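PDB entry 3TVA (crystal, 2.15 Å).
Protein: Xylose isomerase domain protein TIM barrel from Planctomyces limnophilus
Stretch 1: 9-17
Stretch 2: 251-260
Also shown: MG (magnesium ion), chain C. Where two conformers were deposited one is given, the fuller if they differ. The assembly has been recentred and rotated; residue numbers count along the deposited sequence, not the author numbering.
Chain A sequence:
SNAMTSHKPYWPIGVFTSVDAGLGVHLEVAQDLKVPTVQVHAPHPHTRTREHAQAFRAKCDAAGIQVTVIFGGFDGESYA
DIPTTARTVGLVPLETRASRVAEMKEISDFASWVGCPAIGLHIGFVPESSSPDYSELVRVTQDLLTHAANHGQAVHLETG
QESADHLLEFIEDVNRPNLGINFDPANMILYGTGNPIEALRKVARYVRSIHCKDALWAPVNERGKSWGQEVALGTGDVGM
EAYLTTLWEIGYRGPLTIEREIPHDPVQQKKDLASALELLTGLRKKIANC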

# COMPACT_ATOMS: atom_id res chain seq x y z
N PRO A 9 12.84 9.40 15.15
CA PRO A 9 13.76 8.43 14.55
C PRO A 9 13.38 8.10 13.12
O PRO A 9 12.20 7.91 12.82
N TYR A 10 14.37 8.06 12.24
CA TYR A 10 14.13 7.84 10.82
C TYR A 10 13.79 6.40 10.59
O TYR A 10 14.30 5.51 11.28
N TRP A 11 12.97 6.17 9.57
CA TRP A 11 12.74 4.82 9.05
C TRP A 11 12.38 3.78 10.13
O TRP A 11 12.97 2.71 10.15
N PRO A 12 11.40 4.09 11.00
CA PRO A 12 10.98 3.00 11.90
C PRO A 12 10.46 1.86 11.04
O PRO A 12 9.86 2.11 10.00
N ILE A 13 10.76 0.63 11.40
CA ILE A 13 10.31 -0.51 10.61
C ILE A 13 8.86 -0.88 10.97
O ILE A 13 8.41 -0.68 12.10
N GLY A 14 8.13 -1.42 10.00
CA GLY A 14 6.76 -1.78 10.25
C GLY A 14 6.44 -3.03 9.47
O GLY A 14 7.25 -3.50 8.67
N VAL A 15 5.29 -3.62 9.77
CA VAL A 15 4.79 -4.73 8.98
C VAL A 15 3.35 -4.46 8.61
O VAL A 15 2.64 -3.71 9.30
N PHE A 16 2.92 -5.04 7.50
CA PHE A 16 1.57 -4.86 7.03
C PHE A 16 0.73 -5.94 7.72
O PHE A 16 1.03 -7.12 7.61
N THR A 17 -0.31 -5.52 8.43
CA THR A 17 -1.10 -6.44 9.24
C THR A 17 -2.56 -6.47 8.82
O THR A 17 -3.02 -5.62 8.06
N GLY A 251 14.46 12.39 0.39
CA GLY A 251 13.95 12.96 1.61
C GLY A 251 12.93 12.12 2.37
O GLY A 251 12.38 12.61 3.35
N TYR A 252 12.70 10.87 1.97
CA TYR A 252 11.71 10.07 2.69
C TYR A 252 12.29 9.57 3.99
O TYR A 252 13.36 8.94 4.01
N ARG A 253 11.69 10.02 5.09
CA ARG A 253 12.03 9.61 6.45
C ARG A 253 11.06 8.67 7.18
O ARG A 253 11.31 8.30 8.33
N GLY A 254 9.94 8.34 6.55
CA GLY A 254 8.84 7.69 7.24
C GLY A 254 9.06 6.19 7.45
O GLY A 254 10.16 5.68 7.21
N PRO A 255 8.01 5.47 7.87
CA PRO A 255 8.16 4.05 8.17
C PRO A 255 8.53 3.21 6.95
O PRO A 255 8.12 3.51 5.82
N LEU A 256 9.29 2.16 7.18
CA LEU A 256 9.55 1.18 6.13
C LEU A 256 8.65 -0.00 6.44
O LEU A 256 8.94 -0.79 7.34
N THR A 257 7.59 -0.17 5.66
CA THR A 257 6.61 -1.17 6.00
C THR A 257 6.80 -2.42 5.17
O THR A 257 6.57 -2.42 3.95
N ILE A 258 7.23 -3.49 5.83
CA ILE A 258 7.44 -4.76 5.17
C ILE A 258 6.11 -5.41 4.82
O ILE A 258 5.22 -5.56 5.67
N GLU A 259 5.98 -5.81 3.57
CA GLU A 259 4.81 -6.54 3.14
C GLU A 259 5.25 -7.86 2.51
O GLU A 259 6.05 -7.85 1.59
N ARG A 260 4.75 -8.98 3.03
CA ARG A 260 5.01 -10.26 2.37
C ARG A 260 3.71 -11.01 2.30
O ARG A 260 3.21 -11.49 3.34

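The most unusual feature is Trp-11, a buried loop tryptophan with positive phi (51/50) that fastens to the second stretch at both backbone and ring. Its N donates to Arg-253 O at 3.0 Å, and with chi1 m (-74°) and chi2 at 0° its ring NE1 donates to Tyr-252 O at 2.9 Å, so the indole's one polar atom is satisfied inside the contact. Leu-256, in the m,t rotamer, sets its CD2 over a face of the five-membered ring, 3.9 Å from the centroid, while its CD1 lies 3.7 Å from Trp-11 CB. Tyr-252 (chi1 t) meets the indole rim to rim and sends its OH back to Pro-255 O, 2.8 Å away, bracing its own loop where a Gly-254 CB would clash.

Beyond the loop the strands run parallel, with Ile-13, Gly-14 and Val-15 paired to Leu-256, Thr-257 and Ile-258. Ile-13, Val-15, Leu-256 and Ile-258 share one face of the sheet. There Ile-258 (m,t) brings CD1 to 3.8 Å from Ile-13 CG2 and 4.4 Å from Val-15 CG1. On the other face Gly-14 offers no side chain beside Thr-257 (chi1 m), whose CG2 instead reaches the next residues along, 3.6 Å from Val-15 C.

Phe-16 (chi1 t) points toward the second stretch, and Glu-259 OE2 lies over one face of its ring, 4.0 Å from CG. The extended start of the Glu-259 side chain (chi1 and chi2 both t) carries OE1 to the magnesium ion, 2.5 Å from MG, which has further ligands elsewhere in the structure.

Arg-253 CD sits 4.0 Å from Tyr-10 CD2, over the ring face, but its guanidinium is far enough out for only a weak cation-pi attraction; NH1 bonds to Tyr-252 O at 3.1 Å. Water 1 bridges the stretches, donating to Pro-9 O (2.9 Å from its O) and to Arg-253 O (3.2 Å).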

# COMPACT_ATOMS: atom_id res chain seq x y z
CB PRO A 9 13.61 7.19 15.44
CG PRO A 9 12.30 7.35 16.13
CD PRO A 9 12.09 8.83 16.29
CB TYR A 10 15.40 8.13 10.02
CG TYR A 10 16.01 9.47 10.29
CD1 TYR A 10 17.39 9.62 10.34
CD2 TYR A 10 15.21 10.59 10.46
CE1 TYR A 10 17.97 10.86 10.57
CE2 TYR A 10 15.76 11.84 10.70
CZ TYR A 10 17.14 11.97 10.75
OH TYR A 10 17.69 13.21 10.98
CB TRP A 11 13.99 4.35 8.28
CG TRP A 11 14.16 5.01 6.94
CD1 TRP A 11 13.34 5.95 6.37
CD2 TRP A 11 15.20 4.76 5.99
NE1 TRP A 11 13.81 6.31 5.13
CE2 TRP A 11 14.95 5.59 4.87
CE3 TRP A 11 16.32 3.92 5.97
CZ2 TRP A 11 15.77 5.59 3.74
CZ3 TRP A 11 17.14 3.93 4.86
CH2 TRP A 11 16.87 4.77 3.76
CB PRO A 12 9.84 3.62 12.72
CG PRO A 12 9.27 4.70 11.82
CD PRO A 12 10.49 5.25 11.07
CB ILE A 13 11.31 -1.68 10.67
CG1 ILE A 13 12.48 -1.37 9.73
CG2 ILE A 13 10.68 -2.99 10.23
CD1 ILE A 13 13.80 -1.28 10.39
CB VAL A 15 4.92 -6.09 9.71
CG1 VAL A 15 6.38 -6.38 10.09
CG2 VAL A 15 4.02 -6.13 10.94
CB PHE A 16 1.53 -4.96 5.50
CG PHE A 16 0.19 -4.64 4.92
CD1 PHE A 16 -0.09 -3.38 4.41
CD2 PHE A 16 -0.81 -5.61 4.89
CE1 PHE A 16 -1.33 -3.08 3.88
CE2 PHE A 16 -2.07 -5.31 4.35
CZ PHE A 16 -2.32 -4.04 3.85
CB THR A 17 -1.04 -6.06 10.73
OG1 THR A 17 -1.59 -4.75 10.92
CG2 THR A 17 0.39 -6.10 11.24
CB TYR A 252 11.22 8.89 1.85
CG TYR A 252 10.18 8.09 2.60
CD1 TYR A 252 8.87 8.56 2.73
CD2 TYR A 252 10.51 6.89 3.22
CE1 TYR A 252 7.91 7.83 3.42
CE2 TYR A 252 9.56 6.15 3.93
CZ TYR A 252 8.26 6.63 4.03
OH TYR A 252 7.32 5.92 4.72
CB ARG A 253 12.41 10.84 7.27
CG ARG A 253 13.48 11.71 6.57
CD ARG A 253 14.84 10.99 6.51
NE ARG A 253 15.90 11.83 5.96
CZ ARG A 253 16.31 11.78 4.69
NH1 ARG A 253 15.75 10.92 3.85
NH2 ARG A 253 17.29 12.59 4.28
CB PRO A 255 6.77 3.64 8.68
CG PRO A 255 6.17 4.92 9.20
CD PRO A 255 6.69 6.00 8.26
CB LEU A 256 11.02 0.74 6.18
CG LEU A 256 12.10 1.83 6.07
CD1 LEU A 256 13.51 1.23 6.27
CD2 LEU A 256 12.01 2.55 4.73
CB THR A 257 5.16 -0.65 5.83
OG1 THR A 257 5.01 0.61 6.50
CG2 THR A 257 4.16 -1.67 6.41
CB ILE A 258 8.21 -5.75 6.08
CG1 ILE A 258 9.49 -5.11 6.61
CG2 ILE A 258 8.50 -7.04 5.34
CD1 ILE A 258 10.09 -5.86 7.82
CB GLU A 259 4.00 -5.74 2.14
CG GLU A 259 2.71 -6.45 1.75
CD GLU A 259 1.89 -5.63 0.78
OE1 GLU A 259 2.46 -5.22 -0.24
OE2 GLU A 259 0.70 -5.37 1.05
CB ARG A 260 6.03 -11.05 3.19
CG ARG A 260 6.37 -12.41 2.63
CD ARG A 260 7.56 -12.34 1.67
NE ARG A 260 7.88 -13.67 1.15
CZ ARG A 260 7.35 -14.19 0.05
NH1 ARG A 260 6.46 -13.50 -0.67
NH2 ARG A 260 7.71 -15.42 -0.34
MG MG C . 1.95 -3.12 -1.41
O HOH W 1 10.43 9.50 11.12
O HOH W 2 2.68 -8.66 5.27